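Local coordinates for replication initiator A family protein (Staphylococcus aureus CA-347, PDB 4PT7), which probably initiates replication of staphylococcal multiresistance plasmids by binding origin DNA through a winged helix-turn-helix domain and assembling with other copies of itself, at residues N34-A39 with K87-D92; P20-F23 with N28-N31; Y66-L71 with E80-I85. All coordinates share one frame; numbering follows the deposited sequence.

How the contacts relate
Three contacts illustrate how a small helical domain is tied together around shared elements. Contact 1 is central: its helix 79-91 is also used by contact 3, and its helix 34-52 follows directly on the short helix and loop of contact 2. The centres of contacts 1 and 3 lie about 12 Å apart, and a salt bridge from Asp-35 OD2 to Lys-81 NZ (2.9 Å) joins the two beside the sulfate. Contacts 1 and 2 have centres about 10 Å apart and meet where Lys-37 NZ approaches Phe-23 O (3.1 Å). Contacts 2 and 3 do not touch, their nearest atoms being about 8 Å apart.

Contact 1 of 3, residues N34-A39 with K87-D92; sequences NDMKIA and KGLEND
Met-36 reaches from helix 34-52 onto Gly-88 of helix 79-91, and its thioether, rather than any polar group, makes the closest fit there. The sulfur SD lies 3.8 Å from Gly-88 CA, with CE following at 4.1 Å; because Gly-88 carries no side chain, the sulfur can settle directly against the second helix's backbone. The Met-36 chain leaves with CG opposite the carbonyl carbon (chi1 -78°), runs extended past CG, and then bends at its last torsion, which lays the methyl beside the glycine. From the other helix, Leu-89 sends one branch back: CD2 touches Met-36 O at 3.7 Å and Met-36 CB at 4.0 Å, so the leucine packs against the root of the methionine while the methionine's sulfur end rests on Gly-88.

Outside this compact centre the fit slackens. Ala-39 CB stays 5.0 Å from Leu-89 CD1 and packs instead on Ile-85, one turn before Leu-89 in helix 79-91. Lys-87 and Asn-91 lie on the exposed side of that helix. On the far side of helix 34-52, Asn-34 packs on Ile-38 of the second subunit, and Ile-38 on Asn-34 of that subunit. Such apolar packing of a long helix against the second helix of the helix-turn-helix is consistent with a winged helix fold, the hairpin of strands 95-98 and 107-110 following as the probable wing.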
ATOM      1  N   ASN B  34       3.754  -7.488  -9.730  1.00 40.76           N
ATOM      2  CA  ASN B  34       3.091  -8.502  -8.934  1.00 39.36           C
ATOM      3  C   ASN B  34       1.754  -7.987  -8.419  1.00 40.96           C
ATOM      4  O   ASN B  34       0.789  -8.750  -8.337  1.00 42.72           O
ATOM      5  CB  ASN B  34       3.974  -8.942  -7.761  1.00 41.65           C
ATOM      6  CG  ASN B  34       5.189  -9.746  -8.209  1.00 44.97           C
ATOM      7  OD1 ASN B  34       5.150 -10.440  -9.225  1.00 46.74           O
ATOM      8  ND2 ASN B  34       6.264  -9.672  -7.435  1.00 43.72           N
ATOM      9  N   ASP B  35       1.683  -6.702  -8.077  1.00 41.57           N
ATOM     10  CA  ASP B  35       0.432  -6.151  -7.574  1.00 39.88           C
ATOM     11  C   ASP B  35      -0.684  -6.206  -8.613  1.00 36.35           C
ATOM     12  O   ASP B  35      -1.855  -6.397  -8.272  1.00 32.39           O
ATOM     13  CB  ASP B  35       0.627  -4.715  -7.075  1.00 44.57           C
ATOM     14  CG  ASP B  35       1.215  -4.667  -5.674  1.00 48.67           C
ATOM     15  OD1 ASP B  35       0.780  -5.472  -4.821  1.00 49.17           O
ATOM     16  OD2 ASP B  35       2.103  -3.828  -5.424  1.00 53.32           O
ATOM     17  N   MET B  36      -0.311  -6.030  -9.877  1.00 34.05           N
ATOM     18  CA  MET B  36      -1.255  -6.075 -10.983  1.00 38.24           C
ATOM     19  C   MET B  36      -1.751  -7.507 -11.208  1.00 41.06           C
ATOM     20  O   MET B  36      -2.939  -7.733 -11.457  1.00 40.32           O
ATOM     21  CB  MET B  36      -0.583  -5.587 -12.269  1.00 35.10           C
ATOM     22  CG  MET B  36      -0.430  -4.068 -12.387  1.00 40.42           C
ATOM     23  SD  MET B  36       0.701  -3.579 -13.700  1.00 43.03           S
ATOM     24  CE  MET B  36       1.408  -2.073 -13.009  1.00 43.34           C
ATOM     25  N   LYS B  37      -0.830  -8.466 -11.158  1.00 34.94           N
ATOM     26  CA  LYS B  37      -1.195  -9.862 -11.360  1.00 35.81           C
ATOM     27  C   LYS B  37      -2.131 -10.319 -10.244  1.00 33.89           C
ATOM     28  O   LYS B  37      -3.128 -10.986 -10.489  1.00 35.34           O
ATOM     29  CB  LYS B  37       0.061 -10.739 -11.400  1.00 35.37           C
ATOM     30  CG  LYS B  37       0.931 -10.476 -12.625  1.00 38.65           C
ATOM     31  CD  LYS B  37       2.231 -11.263 -12.574  1.00 38.64           C
ATOM     32  CE  LYS B  37       3.165 -10.785 -13.679  1.00 40.27           C
ATOM     33  NZ  LYS B  37       4.478 -11.463 -13.640  1.00 39.96           N
ATOM     34  N   ILE B  38      -1.804  -9.952  -9.012  1.00 32.18           N
ATOM     35  CA  ILE B  38      -2.624 -10.324  -7.873  1.00 31.84           C
ATOM     36  C   ILE B  38      -3.983  -9.617  -7.939  1.00 35.00           C
ATOM     37  O   ILE B  38      -5.027 -10.264  -7.810  1.00 30.74           O
ATOM     38  CB  ILE B  38      -1.871 -10.010  -6.560  1.00 34.18           C
ATOM     39  CG1 ILE B  38      -0.723 -11.015  -6.401  1.00 36.40           C
ATOM     40  CG2 ILE B  38      -2.811 -10.060  -5.369  1.00 32.69           C
ATOM     41  CD1 ILE B  38       0.230 -10.719  -5.269  1.00 28.05           C
ATOM     42  N   ALA B  39      -3.969  -8.306  -8.172  1.00 32.38           N
ATOM     43  CA  ALA B  39      -5.211  -7.548  -8.274  1.00 33.30           C
ATOM     44  C   ALA B  39      -6.115  -8.187  -9.332  1.00 35.61           C
ATOM     45  O   ALA B  39      -7.321  -8.323  -9.127  1.00 34.85           O
ATOM     46  CB  ALA B  39      -4.917  -6.097  -8.654  1.00 30.29           C
ATOM     47  N   LYS B  87      -4.254   1.306 -14.591  1.00 48.78           N
ATOM     48  CA  LYS B  87      -3.513   1.742 -15.765  1.00 48.34           C
ATOM     49  C   LYS B  87      -2.735   0.574 -16.368  1.00 43.83           C
ATOM     50  O   LYS B  87      -2.732   0.375 -17.582  1.00 45.06           O
ATOM     51  CB  LYS B  87      -2.543   2.868 -15.390  1.00 53.38           C
ATOM     52  CG  LYS B  87      -1.987   3.658 -16.583  1.00 63.54           C
ATOM     53  CD  LYS B  87      -3.080   4.517 -17.232  1.00 73.71           C
ATOM     54  CE  LYS B  87      -2.504   5.564 -18.199  1.00 77.85           C
ATOM     55  NZ  LYS B  87      -1.789   4.987 -19.378  1.00 78.97           N
ATOM     56  N   GLY B  88      -2.074  -0.193 -15.509  1.00 39.11           N
ATOM     57  CA  GLY B  88      -1.303  -1.328 -15.968  1.00 36.65           C
ATOM     58  C   GLY B  88      -2.174  -2.409 -16.601  1.00 36.92           C
ATOM     59  O   GLY B  88      -1.834  -2.933 -17.649  1.00 35.16           O
ATOM     60  N   LEU B  89      -3.297  -2.750 -15.978  1.00 36.70           N
ATOM     61  CA  LEU B  89      -4.168  -3.774 -16.555  1.00 38.65           C
ATOM     62  C   LEU B  89      -4.754  -3.270 -17.866  1.00 42.13           C
ATOM     63  O   LEU B  89      -4.877  -4.030 -18.832  1.00 42.05           O
ATOM     64  CB  LEU B  89      -5.292  -4.151 -15.582  1.00 32.70           C
ATOM     65  CG  LEU B  89      -4.808  -4.766 -14.262  1.00 33.78           C
ATOM     66  CD1 LEU B  89      -6.001  -5.226 -13.425  1.00 34.61           C
ATOM     67  CD2 LEU B  89      -3.889  -5.937 -14.559  1.00 35.94           C
ATOM     68  N   GLU B  90      -5.079  -1.979 -17.904  1.00 44.29           N
ATOM     69  CA  GLU B  90      -5.650  -1.372 -19.098  1.00 48.09           C
ATOM     70  C   GLU B  90      -4.664  -1.357 -20.270  1.00 47.75           C
ATOM     71  O   GLU B  90      -5.044  -1.624 -21.411  1.00 48.48           O
ATOM     72  CB  GLU B  90      -6.116   0.050 -18.797  1.00 50.28           C
ATOM     73  CG  GLU B  90      -7.192   0.556 -19.744  1.00 60.09           C
ATOM     74  CD  GLU B  90      -7.736   1.931 -19.363  1.00 63.37           C
ATOM     75  OE1 GLU B  90      -8.075   2.139 -18.174  1.00 60.21           O
ATOM     76  OE2 GLU B  90      -7.836   2.795 -20.263  1.00 61.68           O
ATOM     77  N   ASN B  91      -3.397  -1.068 -19.994  1.00 46.92           N
ATOM     78  CA  ASN B  91      -2.398  -1.029 -21.063  1.00 50.88           C
ATOM     79  C   ASN B  91      -2.159  -2.387 -21.706  1.00 51.69           C
ATOM     80  O   ASN B  91      -1.694  -2.466 -22.841  1.00 53.51           O
ATOM     81  CB  ASN B  91      -1.057  -0.483 -20.553  1.00 51.72           C
ATOM     82  CG  ASN B  91      -1.094   1.013 -20.282  1.00 62.86           C
ATOM     83  OD1 ASN B  91      -1.790   1.770 -20.970  1.00 65.60           O
ATOM     84  ND2 ASN B  91      -0.332   1.450 -19.283  1.00 60.06           N
ATOM     85  N   ASP B  92      -2.469  -3.457 -20.981  1.00 49.97           N
ATOM     86  CA  ASP B  92      -2.269  -4.799 -21.506  1.00 48.12           C
ATOM     87  C   ASP B  92      -3.576  -5.450 -21.954  1.00 46.85           C
ATOM     88  O   ASP B  92      -3.653  -6.658 -22.149  1.00 51.60           O
ATOM     89  CB  ASP B  92      -1.545  -5.658 -20.461  1.00 48.25           C
ATOM     90  CG  ASP B  92      -0.033  -5.490 -20.525  1.00 49.69           C
ATOM     91  OD1 ASP B  92       0.670  -5.783 -19.532  1.00 52.80           O
ATOM     92  OD2 ASP B  92       0.458  -5.078 -21.593  1.00 49.41           O
TER

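Contact 2 of 3, residues P20-F23 with N28-N31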
ATOM      1  N   PRO B  20      -3.478 -16.188 -13.971  1.00 33.06           N
ATOM      2  CA  PRO B  20      -3.180 -16.882 -15.226  1.00 34.55           C
ATOM      3  C   PRO B  20      -1.678 -17.122 -15.368  1.00 36.99           C
ATOM      4  O   PRO B  20      -0.877 -16.199 -15.190  1.00 38.27           O
ATOM      5  CB  PRO B  20      -3.703 -15.914 -16.286  1.00 33.20           C
ATOM      6  CG  PRO B  20      -4.869 -15.285 -15.610  1.00 30.14           C
ATOM      7  CD  PRO B  20      -4.350 -15.023 -14.210  1.00 31.34           C
ATOM      8  N   LYS B  21      -1.301 -18.357 -15.692  1.00 36.42           N
ATOM      9  CA  LYS B  21       0.103 -18.717 -15.866  1.00 36.89           C
ATOM     10  C   LYS B  21       0.745 -17.912 -16.989  1.00 37.93           C
ATOM     11  O   LYS B  21       1.944 -17.627 -16.960  1.00 39.51           O
ATOM     12  CB  LYS B  21       0.243 -20.216 -16.169  1.00 36.40           C
ATOM     13  CG  LYS B  21      -0.025 -21.138 -14.976  1.00 37.55           C
ATOM     14  CD  LYS B  21       0.524 -22.548 -15.243  1.00 31.81           C
ATOM     15  CE  LYS B  21       0.274 -23.462 -14.065  1.00 36.28           C
ATOM     16  NZ  LYS B  21       0.821 -24.841 -14.292  1.00 36.78           N
ATOM     17  N   VAL B  22      -0.058 -17.545 -17.978  1.00 36.62           N
ATOM     18  CA  VAL B  22       0.444 -16.768 -19.099  1.00 39.96           C
ATOM     19  C   VAL B  22       1.067 -15.448 -18.604  1.00 40.98           C
ATOM     20  O   VAL B  22       1.892 -14.857 -19.293  1.00 41.36           O
ATOM     21  CB  VAL B  22      -0.695 -16.502 -20.128  1.00 40.29           C
ATOM     22  CG1 VAL B  22      -1.765 -15.626 -19.512  1.00 39.17           C
ATOM     23  CG2 VAL B  22      -0.136 -15.882 -21.398  1.00 40.82           C
ATOM     24  N   PHE B  23       0.695 -14.997 -17.405  1.00 36.71           N
ATOM     25  CA  PHE B  23       1.258 -13.752 -16.867  1.00 37.99           C
ATOM     26  C   PHE B  23       2.720 -13.943 -16.471  1.00 42.08           C
ATOM     27  O   PHE B  23       3.420 -12.972 -16.181  1.00 40.36           O
ATOM     28  CB  PHE B  23       0.471 -13.251 -15.627  1.00 32.70           C
ATOM     29  CG  PHE B  23      -0.892 -12.674 -15.946  1.00 29.03           C
ATOM     30  CD1 PHE B  23      -1.337 -12.590 -17.261  1.00 28.55           C
ATOM     31  CD2 PHE B  23      -1.728 -12.222 -14.929  1.00 25.58           C
ATOM     32  CE1 PHE B  23      -2.604 -12.065 -17.558  1.00 26.19           C
ATOM     33  CE2 PHE B  23      -2.989 -11.695 -15.212  1.00 32.56           C
ATOM     34  CZ  PHE B  23      -3.430 -11.616 -16.527  1.00 31.49           C
ATOM     35  N   ASN B  28       4.245 -10.675 -23.407  1.00 68.38           N
ATOM     36  CA  ASN B  28       3.265  -9.631 -23.640  1.00 63.64           C
ATOM     37  C   ASN B  28       2.766  -9.077 -22.319  1.00 57.03           C
ATOM     38  O   ASN B  28       2.046  -8.078 -22.292  1.00 55.09           O
ATOM     39  CB  ASN B  28       2.091 -10.182 -24.442  1.00 68.11           C
ATOM     40  CG  ASN B  28       2.495 -10.592 -25.833  1.00 75.59           C
ATOM     41  OD1 ASN B  28       2.842  -9.747 -26.667  1.00 76.86           O
ATOM     42  ND2 ASN B  28       2.474 -11.896 -26.094  1.00 74.60           N
ATOM     43  N   TYR B  29       3.142  -9.736 -21.225  1.00 49.50           N
ATOM     44  CA  TYR B  29       2.726  -9.310 -19.890  1.00 46.83           C
ATOM     45  C   TYR B  29       3.916  -9.084 -18.978  1.00 45.64           C
ATOM     46  O   TYR B  29       3.794  -9.123 -17.753  1.00 48.25           O
ATOM     47  CB  TYR B  29       1.804 -10.352 -19.267  1.00 43.17           C
ATOM     48  CG  TYR B  29       0.535 -10.558 -20.043  1.00 44.73           C
ATOM     49  CD1 TYR B  29       0.242 -11.793 -20.604  1.00 44.48           C
ATOM     50  CD2 TYR B  29      -0.374  -9.513 -20.228  1.00 43.95           C
ATOM     51  CE1 TYR B  29      -0.928 -11.998 -21.331  1.00 43.76           C
ATOM     52  CE2 TYR B  29      -1.541  -9.704 -20.959  1.00 45.77           C
ATOM     53  CZ  TYR B  29      -1.812 -10.951 -21.505  1.00 42.42           C
ATOM     54  OH  TYR B  29      -2.964 -11.171 -22.217  1.00 43.06           O
ATOM     55  N   LYS B  30       5.074  -8.849 -19.582  1.00 46.81           N
ATOM     56  CA  LYS B  30       6.289  -8.619 -18.819  1.00 50.09           C
ATOM     57  C   LYS B  30       6.234  -7.278 -18.080  1.00 48.17           C
ATOM     58  O   LYS B  30       6.987  -7.061 -17.135  1.00 48.68           O
ATOM     59  CB  LYS B  30       7.512  -8.672 -19.746  1.00 54.75           C
ATOM     60  CG  LYS B  30       7.563  -7.555 -20.786  1.00 65.65           C
ATOM     61  CD  LYS B  30       8.766  -7.712 -21.717  1.00 75.54           C
ATOM     62  CE  LYS B  30       8.955  -6.475 -22.605  1.00 80.82           C
ATOM     63  NZ  LYS B  30       7.781  -6.156 -23.477  1.00 82.30           N
ATOM     64  N   ASN B  31       5.334  -6.388 -18.499  1.00 44.69           N
ATOM     65  CA  ASN B  31       5.192  -5.079 -17.860  1.00 46.41           C
ATOM     66  C   ASN B  31       4.329  -5.118 -16.598  1.00 49.17           C
ATOM     67  O   ASN B  31       4.304  -4.156 -15.827  1.00 50.36           O
ATOM     68  CB  ASN B  31       4.599  -4.074 -18.852  1.00 47.76           C
ATOM     69  CG  ASN B  31       5.562  -3.745 -19.991  1.00 56.03           C
ATOM     70  OD1 ASN B  31       5.093  -3.552 -21.140  1.00 52.58           O
ATOM     71  ND2 ASN B  31       6.788  -3.676 -19.732  1.00 51.56           N
TER
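Phe-23 and Tyr-29 form a T-shaped (edge-to-face) aromatic pair, the edge of the phenylalanine directed at the face of the tyrosine. Their centroids are 5.0 Å apart and the planes stand at 60°, so the T is tilted rather than upright. Phe-23 CE1 sits over the middle of the tyrosine ring, 4.0 Å above its plane, while Phe-23 CD1 comes within 3.8 Å of Tyr-29 CD1. Both side chains leave the backbone with CG opposite the carbonyl carbon, and for Tyr-29 (chi1 -62°) this turns the ring across the gap onto the 20-23 segment. Phe-23 is engaged again from its own segment: Pro-20 CB rests over the centre of one ring face. Tyr-40 of helix 34-52 makes a further edge-to-face pair with Phe-23, and Pro-113 packs against Val-22, Phe-23 and Tyr-29 alike.

Aliphatic packing supplies the second kind of interaction. Val-22 CG2 lies in the plane of the tyrosine ring, at its edge, 4.0 Å from Tyr-29 CE1, and CG1 of the same valine is only slightly farther off.

Polar atoms make up the third group. Val-22 O borders the tyrosine ring at its edge, near the ring plane and 3.7 Å from Tyr-29 CD1. Within the first segment, Phe-23 N donates to Pro-20 O at 3.0 Å, closing the turn that leads into the weakly bonded helical turn at 22-23. The hydroxyl of Tyr-29, a buried residue, is hydrogen-bonded to Ile-114 N. Pro-20 itself belongs to a strand that pairs antiparallel with one in a second subunit. The outcome is a small aromatic cluster that fastens the connection between strand 16-20 and the first long helix, 34-52, of the probable winged helix domain.

Contact 3 of 3, residues Y66-L71 with E80-I85; sequences YSNEKL and EKLTKI. With SO4 (sulfate ion), chain I.
Lys-81 NZ is held by several oxygens at once: sulfate O2 accepts from it at 2.9 Å, O1 more weakly at 3.2 Å, and Asp-35 OD2 completes the grip with its salt bridge. Its CG lies opposite the backbone N (chi1 -158°) and the chain bends at chi2, bringing the ammonium to the anion. Lys-84 comes near the same sulfate, its CE 3.6 Å from O2, and Lys-81 of the third subunit also bonds it; the ion probably derives from the crystallisation liquor.

The two segments meet through a single leucine. Leu-82 points its CD1 at the first turn of helix 68-74, its side chain running aslant to that of Asn-68; this methyl lies 3.7 Å from Asn-68 O, 3.8 Å from Asn-68 ND2 and 4.0 Å from Leu-71 CB. The amide thus borders the methyl with its nitrogen; its OD1 receives a weak bond from Lys-79. At the start of helix 68-74, Ser-67 OG accepts weakly from Lys-70 N as N-cap. Helix 68-74, the brief 75-78 connection and helix 79-91 are consistent with a helix-turn-helix, 79-91 taking the recognition-helix position.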
ATOM      1  N   TYR B  66     -17.995  -0.725  -9.075  1.00 51.38           N
ATOM      2  CA  TYR B  66     -17.465  -0.372  -7.765  1.00 48.07           C
ATOM      3  C   TYR B  66     -16.837   1.024  -7.748  1.00 46.76           C
ATOM      4  O   TYR B  66     -16.183   1.442  -8.711  1.00 44.27           O
ATOM      5  CB  TYR B  66     -16.427  -1.409  -7.329  1.00 43.51           C
ATOM      6  CG  TYR B  66     -16.990  -2.767  -6.946  1.00 41.90           C
ATOM      7  CD1 TYR B  66     -16.528  -3.933  -7.561  1.00 39.09           C
ATOM      8  CD2 TYR B  66     -17.925  -2.894  -5.924  1.00 41.34           C
ATOM      9  CE1 TYR B  66     -16.974  -5.185  -7.162  1.00 36.15           C
ATOM     10  CE2 TYR B  66     -18.381  -4.154  -5.514  1.00 43.51           C
ATOM     11  CZ  TYR B  66     -17.896  -5.292  -6.139  1.00 42.18           C
ATOM     12  OH  TYR B  66     -18.323  -6.534  -5.734  1.00 43.04           O
ATOM     13  N   SER B  67     -17.045   1.745  -6.653  1.00 47.84           N
ATOM     14  CA  SER B  67     -16.464   3.079  -6.521  1.00 50.02           C
ATOM     15  C   SER B  67     -14.996   2.902  -6.172  1.00 46.14           C
ATOM     16  O   SER B  67     -14.568   1.803  -5.803  1.00 44.84           O
ATOM     17  CB  SER B  67     -17.163   3.876  -5.411  1.00 48.42           C
ATOM     18  OG  SER B  67     -17.047   3.229  -4.155  1.00 50.29           O
ATOM     19  N   ASN B  68     -14.228   3.977  -6.299  1.00 48.16           N
ATOM     20  CA  ASN B  68     -12.806   3.938  -5.993  1.00 48.68           C
ATOM     21  C   ASN B  68     -12.561   3.533  -4.544  1.00 48.05           C
ATOM     22  O   ASN B  68     -11.579   2.865  -4.241  1.00 51.89           O
ATOM     23  CB  ASN B  68     -12.186   5.304  -6.272  1.00 53.08           C
ATOM     24  CG  ASN B  68     -11.996   5.563  -7.754  1.00 54.27           C
ATOM     25  OD1 ASN B  68     -11.817   6.705  -8.181  1.00 61.26           O
ATOM     26  ND2 ASN B  68     -12.016   4.499  -8.547  1.00 57.04           N
ATOM     27  N   GLU B  69     -13.459   3.935  -3.650  1.00 48.24           N
ATOM     28  CA  GLU B  69     -13.330   3.595  -2.237  1.00 51.35           C
ATOM     29  C   GLU B  69     -13.494   2.087  -2.061  1.00 49.51           C
ATOM     30  O   GLU B  69     -12.794   1.465  -1.262  1.00 49.89           O
ATOM     31  CB  GLU B  69     -14.410   4.304  -1.391  1.00 55.52           C
ATOM     32  CG  GLU B  69     -14.249   5.819  -1.208  1.00 62.89           C
ATOM     33  CD  GLU B  69     -14.842   6.664  -2.337  1.00 62.46           C
ATOM     34  OE1 GLU B  69     -14.821   7.905  -2.197  1.00 65.76           O
ATOM     35  OE2 GLU B  69     -15.321   6.114  -3.353  1.00 66.17           O
ATOM     36  N   LYS B  70     -14.446   1.514  -2.793  1.00 48.25           N
ATOM     37  CA  LYS B  70     -14.729   0.081  -2.717  1.00 48.85           C
ATOM     38  C   LYS B  70     -13.575  -0.751  -3.261  1.00 42.93           C
ATOM     39  O   LYS B  70     -13.126  -1.690  -2.620  1.00 43.76           O
ATOM     40  CB  LYS B  70     -16.008  -0.258  -3.489  1.00 49.81           C
ATOM     41  CG  LYS B  70     -17.061  -0.972  -2.657  1.00 50.66           C
ATOM     42  CD  LYS B  70     -16.509  -2.195  -1.948  1.00 51.15           C
ATOM     43  CE  LYS B  70     -17.597  -2.880  -1.141  1.00 55.16           C
ATOM     44  NZ  LYS B  70     -17.099  -4.005  -0.314  1.00 55.27           N
ATOM     45  N   LEU B  71     -13.099  -0.394  -4.449  1.00 41.90           N
ATOM     46  CA  LEU B  71     -11.982  -1.097  -5.072  1.00 43.55           C
ATOM     47  C   LEU B  71     -10.771  -1.088  -4.138  1.00 43.94           C
ATOM     48  O   LEU B  71     -10.130  -2.122  -3.941  1.00 45.20           O
ATOM     49  CB  LEU B  71     -11.630  -0.448  -6.419  1.00 35.39           C
ATOM     50  CG  LEU B  71     -12.650  -0.655  -7.547  1.00 44.90           C
ATOM     51  CD1 LEU B  71     -12.342   0.264  -8.729  1.00 42.58           C
ATOM     52  CD2 LEU B  71     -12.625  -2.123  -7.974  1.00 44.47           C
ATOM     53  N   GLU B  80      -3.180   5.843  -4.944  1.00 48.89           N
ATOM     54  CA  GLU B  80      -2.075   5.802  -5.889  1.00 51.82           C
ATOM     55  C   GLU B  80      -1.942   4.427  -6.533  1.00 51.71           C
ATOM     56  O   GLU B  80      -1.776   4.312  -7.745  1.00 55.38           O
ATOM     57  CB  GLU B  80      -0.751   6.128  -5.194  1.00 51.11           C
ATOM     58  CG  GLU B  80      -0.515   7.590  -4.863  1.00 58.75           C
ATOM     59  CD  GLU B  80      -0.953   7.966  -3.461  1.00 56.66           C
ATOM     60  OE1 GLU B  80      -0.443   8.982  -2.947  1.00 56.67           O
ATOM     61  OE2 GLU B  80      -1.804   7.260  -2.878  1.00 55.04           O
ATOM     62  N   LYS B  81      -1.985   3.391  -5.704  1.00 50.05           N
ATOM     63  CA  LYS B  81      -1.850   2.023  -6.173  1.00 49.77           C
ATOM     64  C   LYS B  81      -2.988   1.675  -7.121  1.00 47.94           C
ATOM     65  O   LYS B  81      -2.763   1.086  -8.181  1.00 47.08           O
ATOM     66  CB  LYS B  81      -1.858   1.050  -4.990  1.00 52.09           C
ATOM     67  CG  LYS B  81      -1.217  -0.295  -5.308  1.00 52.75           C
ATOM     68  CD  LYS B  81       0.291  -0.172  -5.284  1.00 54.04           C
ATOM     69  CE  LYS B  81       0.937  -1.200  -6.164  1.00 58.92           C
ATOM     70  NZ  LYS B  81       2.414  -1.071  -6.141  1.00 60.55           N
ATOM     71  N   LEU B  82      -4.208   2.041  -6.737  1.00 41.45           N
ATOM     72  CA  LEU B  82      -5.381   1.754  -7.557  1.00 45.44           C
ATOM     73  C   LEU B  82      -5.185   2.287  -8.971  1.00 46.58           C
ATOM     74  O   LEU B  82      -5.405   1.571  -9.951  1.00 48.71           O
ATOM     75  CB  LEU B  82      -6.631   2.397  -6.952  1.00 43.03           C
ATOM     76  CG  LEU B  82      -7.965   1.639  -7.010  1.00 52.11           C
ATOM     77  CD1 LEU B  82      -9.095   2.655  -6.997  1.00 45.22           C
ATOM     78  CD2 LEU B  82      -8.065   0.765  -8.251  1.00 50.22           C
ATOM     79  N   THR B  83      -4.773   3.548  -9.061  1.00 46.12           N
ATOM     80  CA  THR B  83      -4.554   4.213 -10.336  1.00 44.83           C
ATOM     81  C   THR B  83      -3.506   3.472 -11.157  1.00 42.58           C
ATOM     82  O   THR B  83      -3.699   3.213 -12.341  1.00 44.31           O
ATOM     83  CB  THR B  83      -4.121   5.682 -10.093  1.00 45.36           C
ATOM     84  OG1 THR B  83      -5.135   6.340  -9.325  1.00 46.70           O
ATOM     85  CG2 THR B  83      -3.932   6.431 -11.406  1.00 40.37           C
ATOM     86  N   LYS B  84      -2.398   3.112 -10.526  1.00 44.50           N
ATOM     87  CA  LYS B  84      -1.349   2.398 -11.232  1.00 48.15           C
ATOM     88  C   LYS B  84      -1.807   0.996 -11.675  1.00 45.80           C
ATOM     89  O   LYS B  84      -1.491   0.561 -12.778  1.00 40.38           O
ATOM     90  CB  LYS B  84      -0.084   2.319 -10.363  1.00 54.17           C
ATOM     91  CG  LYS B  84       1.011   1.426 -10.952  1.00 69.49           C
ATOM     92  CD  LYS B  84       2.424   1.765 -10.454  1.00 77.94           C
ATOM     93  CE  LYS B  84       2.569   1.713  -8.931  1.00 82.21           C
ATOM     94  NZ  LYS B  84       1.976   2.902  -8.256  1.00 82.64           N
ATOM     95  N   ILE B  85      -2.563   0.301 -10.832  1.00 43.76           N
ATOM     96  CA  ILE B  85      -3.039  -1.033 -11.181  1.00 44.88           C
ATOM     97  C   ILE B  85      -3.977  -0.978 -12.382  1.00 43.91           C
ATOM     98  O   ILE B  85      -3.768  -1.689 -13.375  1.00 41.75           O
ATOM     99  CB  ILE B  85      -3.717  -1.704  -9.960  1.00 44.22           C
ATOM    100  CG1 ILE B  85      -2.628  -2.078  -8.943  1.00 40.62           C
ATOM    101  CG2 ILE B  85      -4.496  -2.952 -10.385  1.00 46.04           C
ATOM    102  CD1 ILE B  85      -3.145  -2.610  -7.629  1.00 35.75           C
TER
HETATM  103  S   SO4 I 201       4.462   1.004  -4.266  1.00 96.24           S
HETATM  104  O1  SO4 I 201       4.822  -0.424  -4.180  1.00 96.17           O
HETATM  105  O2  SO4 I 201       4.005   1.308  -5.638  1.00 95.74           O
HETATM  106  O3  SO4 I 201       5.644   1.834  -3.947  1.00 92.78           O
HETATM  107  O4  SO4 I 201       3.377   1.288  -3.303  1.00 93.55           O